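PDB 6E0S: MEM-A1 from Soil metagenome, which is a subclass B3 metallo-beta-lactamase that probably hydrolyses beta-lactam antibiotics with the help of zinc ions and thereby confers resistance. Local coordinates for residues Cys230-Ser235 against Trp244-Arg249. Sequence-based numbering, arbitrary orientation.
With PO4 (phosphate ion), chain D.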
ATOM      1  N   CYS A 230      -3.303   5.242 -14.657  1.00 20.52           N
ATOM      2  CA  CYS A 230      -2.295   4.312 -14.129  1.00 20.18           C
ATOM      3  C   CYS A 230      -1.134   4.143 -15.112  1.00 21.65           C
ATOM      4  O   CYS A 230      -1.119   3.197 -15.905  1.00 25.26           O
ATOM      5  CB  CYS A 230      -2.967   2.983 -13.826  1.00 21.01           C
ATOM      6  SG  CYS A 230      -1.904   1.683 -13.198  1.00 20.58           S
ATOM      7  N   ASP A 231      -0.153   5.047 -15.047  1.00 17.63           N
ATOM      8  CA  ASP A 231       1.046   4.844 -15.847  1.00 18.60           C
ATOM      9  C   ASP A 231       2.002   3.859 -15.187  1.00 18.39           C
ATOM     10  O   ASP A 231       2.558   2.984 -15.866  1.00 17.11           O
ATOM     11  CB  ASP A 231       1.765   6.163 -16.077  1.00 18.75           C
ATOM     12  CG  ASP A 231       1.050   7.041 -17.084  1.00 19.91           C
ATOM     13  OD1 ASP A 231       0.586   6.495 -18.105  1.00 21.16           O
ATOM     14  OD2 ASP A 231       0.911   8.248 -16.818  1.00 19.39           O
ATOM     15  N   ILE A 232       2.232   3.993 -13.880  1.00 17.07           N
ATOM     16  CA  ILE A 232       3.161   3.127 -13.162  1.00 18.34           C
ATOM     17  C   ILE A 232       2.457   2.587 -11.927  1.00 18.80           C
ATOM     18  O   ILE A 232       2.052   3.361 -11.049  1.00 19.48           O
ATOM     19  CB  ILE A 232       4.447   3.868 -12.761  1.00 17.86           C
ATOM     20  CG1 ILE A 232       5.203   4.345 -14.022  1.00 17.38           C
ATOM     21  CG2 ILE A 232       5.327   2.970 -11.849  1.00 17.20           C
ATOM     22  CD1 ILE A 232       6.452   5.239 -13.731  1.00 18.04           C
ATOM     23  N   LEU A 233       2.332   1.275 -11.845  1.00 18.34           N
ATOM     24  CA  LEU A 233       1.708   0.608 -10.711  1.00 17.73           C
ATOM     25  C   LEU A 233       2.771   0.081  -9.757  1.00 18.06           C
ATOM     26  O   LEU A 233       3.729  -0.561 -10.194  1.00 20.70           O
ATOM     27  CB  LEU A 233       0.837  -0.560 -11.207  1.00 17.58           C
ATOM     28  CG  LEU A 233       0.464  -1.582 -10.135  1.00 17.95           C
ATOM     29  CD1 LEU A 233      -0.507  -0.962  -9.143  1.00 18.61           C
ATOM     30  CD2 LEU A 233      -0.158  -2.870 -10.748  1.00 18.90           C
ATOM     31  N   ILE A 234       2.582   0.318  -8.458  1.00 16.84           N
ATOM     32  CA  ILE A 234       3.350  -0.353  -7.406  1.00 16.28           C
ATOM     33  C   ILE A 234       2.335  -0.912  -6.426  1.00 17.18           C
ATOM     34  O   ILE A 234       1.611  -0.150  -5.796  1.00 17.66           O
ATOM     35  CB  ILE A 234       4.313   0.600  -6.695  1.00 17.51           C
ATOM     36  CG1 ILE A 234       5.306   1.173  -7.697  1.00 20.44           C
ATOM     37  CG2 ILE A 234       5.036  -0.144  -5.558  1.00 16.80           C
ATOM     38  CD1 ILE A 234       6.091   2.369  -7.150  1.00 23.43           C
ATOM     39  N   SER A 235       2.241  -2.232  -6.318  1.00 18.59           N
ATOM     40  CA  SER A 235       1.222  -2.798  -5.442  1.00 18.16           C
ATOM     41  C   SER A 235       1.859  -3.190  -4.112  1.00 17.30           C
ATOM     42  O   SER A 235       3.067  -3.404  -4.030  1.00 17.93           O
ATOM     43  CB  SER A 235       0.554  -4.014  -6.087  1.00 20.36           C
ATOM     44  OG  SER A 235       1.551  -4.928  -6.496  1.00 20.67           O
ATOM     45  N   TRP A 244       8.634  -6.713 -10.400  1.00 20.50           N
ATOM     46  CA  TRP A 244       9.977  -7.207 -10.706  1.00 21.49           C
ATOM     47  C   TRP A 244      10.126  -7.519 -12.190  1.00 22.77           C
ATOM     48  O   TRP A 244      11.206  -7.322 -12.759  1.00 23.06           O
ATOM     49  CB  TRP A 244      10.315  -8.417  -9.832  1.00 22.25           C
ATOM     50  CG  TRP A 244      10.104  -8.101  -8.375  1.00 22.61           C
ATOM     51  CD1 TRP A 244       9.335  -8.797  -7.471  1.00 23.23           C
ATOM     52  CD2 TRP A 244      10.664  -6.988  -7.656  1.00 22.10           C
ATOM     53  NE1 TRP A 244       9.381  -8.165  -6.235  1.00 22.31           N
ATOM     54  CE2 TRP A 244      10.185  -7.057  -6.328  1.00 21.58           C
ATOM     55  CE3 TRP A 244      11.518  -5.928  -8.018  1.00 22.41           C
ATOM     56  CZ2 TRP A 244      10.526  -6.103  -5.355  1.00 21.93           C
ATOM     57  CZ3 TRP A 244      11.866  -4.989  -7.060  1.00 22.10           C
ATOM     58  CH2 TRP A 244      11.370  -5.079  -5.739  1.00 22.37           C
ATOM     59  N   ARG A 245       9.051  -7.954 -12.846  1.00 21.93           N
ATOM     60  CA  ARG A 245       9.125  -8.127 -14.293  1.00 23.23           C
ATOM     61  C   ARG A 245       9.422  -6.799 -14.986  1.00 22.19           C
ATOM     62  O   ARG A 245      10.247  -6.738 -15.903  1.00 22.66           O
ATOM     63  CB  ARG A 245       7.830  -8.741 -14.839  1.00 25.04           C
ATOM     64  CG  ARG A 245       7.834  -8.807 -16.355  1.00 28.52           C
ATOM     65  CD  ARG A 245       6.562  -9.390 -16.952  1.00 32.47           C
ATOM     66  NE  ARG A 245       5.343  -8.661 -16.587  1.00 34.53           N
ATOM     67  CZ  ARG A 245       4.997  -7.449 -17.040  1.00 36.95           C
ATOM     68  NH1 ARG A 245       5.773  -6.779 -17.885  1.00 38.74           N
ATOM     69  NH2 ARG A 245       3.861  -6.893 -16.635  1.00 35.86           N
ATOM     70  N   ARG A 246       8.783  -5.719 -14.539  1.00 20.03           N
ATOM     71  CA  ARG A 246       9.019  -4.421 -15.166  0.60 19.92           C
ATOM     72  C   ARG A 246      10.389  -3.866 -14.789  1.00 19.05           C
ATOM     73  O   ARG A 246      11.109  -3.337 -15.640  1.00 18.61           O
ATOM     74  CB  ARG A 246       7.925  -3.434 -14.761  0.60 18.93           C
ATOM     75  CG  ARG A 246       6.556  -3.729 -15.359  0.60 19.37           C
ATOM     76  CD  ARG A 246       5.558  -2.588 -15.036  0.60 18.94           C
ATOM     77  NE  ARG A 246       4.835  -2.894 -13.808  0.60 17.57           N
ATOM     78  CZ  ARG A 246       4.759  -2.099 -12.746  0.60 16.63           C
ATOM     79  NH1 ARG A 246       5.338  -0.887 -12.740  0.60 15.42           N
ATOM     80  NH2 ARG A 246       4.095  -2.533 -11.677  0.60 16.56           N
ATOM     81  N   GLN A 247      10.758  -3.960 -13.499  1.00 19.10           N
ATOM     82  CA  GLN A 247      12.042  -3.416 -13.060  1.00 19.79           C
ATOM     83  C   GLN A 247      13.198  -4.109 -13.745  1.00 20.01           C
ATOM     84  O   GLN A 247      14.274  -3.519 -13.901  1.00 20.01           O
ATOM     85  CB  GLN A 247      12.197  -3.565 -11.546  1.00 21.79           C
ATOM     86  CG  GLN A 247      13.379  -2.770 -10.925  1.00 22.30           C
ATOM     87  CD  GLN A 247      14.683  -3.524 -10.889  1.00 25.65           C
ATOM     88  OE1 GLN A 247      14.720  -4.752 -10.773  1.00 26.50           O
ATOM     89  NE2 GLN A 247      15.781  -2.788 -11.030  1.00 27.42           N
ATOM     90  N   ALA A 248      12.998  -5.371 -14.136  1.00 19.43           N
ATOM     91  CA  ALA A 248      14.000  -6.164 -14.824  1.00 20.82           C
ATOM     92  C   ALA A 248      14.378  -5.595 -16.176  1.00 19.94           C
ATOM     93  O   ALA A 248      15.345  -6.074 -16.768  1.00 21.25           O
ATOM     94  CB  ALA A 248      13.477  -7.597 -14.995  1.00 21.67           C
ATOM     95  N   ARG A 249      13.620  -4.626 -16.689  1.00 21.30           N
ATOM     96  CA  ARG A 249      13.930  -3.955 -17.936  1.00 25.25           C
ATOM     97  C   ARG A 249      14.508  -2.553 -17.749  1.00 23.87           C
ATOM     98  O   ARG A 249      14.830  -1.913 -18.761  1.00 23.85           O
ATOM     99  CB  ARG A 249      12.667  -3.886 -18.822  1.00 31.16           C
ATOM    100  CG  ARG A 249      11.895  -5.214 -18.938  1.00 36.68           C
ATOM    101  CD  ARG A 249      10.825  -5.191 -20.048  1.00 42.84           C
ATOM    102  NE  ARG A 249      11.428  -5.028 -21.367  1.00 50.16           N
ATOM    103  CZ  ARG A 249      10.755  -4.707 -22.475  1.00 56.97           C
ATOM    104  NH1 ARG A 249       9.441  -4.482 -22.425  1.00 56.64           N
ATOM    105  NH2 ARG A 249      11.405  -4.581 -23.634  1.00 61.29           N
TER
HETATM  106  P   PO4 D 303       7.086 -10.535 -10.699  1.00 62.22           P
HETATM  107  O1  PO4 D 303       5.716 -10.976 -11.209  1.00 63.02           O
HETATM  108  O2  PO4 D 303       7.241  -9.054 -10.882  1.00 62.08           O
HETATM  109  O3  PO4 D 303       7.177 -10.902  -9.228  1.00 62.25           O
HETATM  110  O4  PO4 D 303       8.169 -11.246 -11.493  1.00 62.10           O
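At an edge strand of the five-stranded sheet, 232-235, R246 of helix 243-247 reaches across to the backbone of L233 and hydrogen-bonds to its carbonyl through both terminal nitrogens of the guanidinium group. The two converge on the same oxygen: NH2 of R246 lies 2.5 Å from O of L233, with an N-H...O angle of 150°, whereas NH1 of R246 makes a weak, more bent bond of 3.0 Å to that O. The NH2 distance is unusually short and the arginine was modelled in two conformers, so its exact value is doubtful. The side chain leaves the helix with CG beside the backbone N and runs extended to CD; a bend at chi3 (-92°) then turns the guanidinium so that the carbonyl oxygen meets its edge, near its plane. CG2 of I232 lies beyond NH1 of R246, 4.0 Å away and also near the guanidinium plane, and CB of L233 lies 3.8 Å from NH2 of R246.

In this metallo-beta-lactamase fold, strand 232-235 runs parallel to strand 185-192, and I232 and I234 spend their backbone hydrogen bonds on that neighbour. The L233 carbonyl points the other way, off the edge of the sheet, and there meets the arginine. R246 NH2 also binds G241 O and NH1 binds F258 O, so the buried guanidinium joins the strand to two loops, and the carbonyl dipoles would be expected to stabilise its charge. The C230-C264 disulfide ties the start of this segment to helix 263-285.

At the N-terminal end of helix 243-247, a phosphate ion, probably from the crystallisation liquor, takes R245 N at 2.9 Å from its O2 and W244 N, weakly, at 2.8 Å from O2, while its O3 sits at the W244 ring edge, 3.5 Å from CD1.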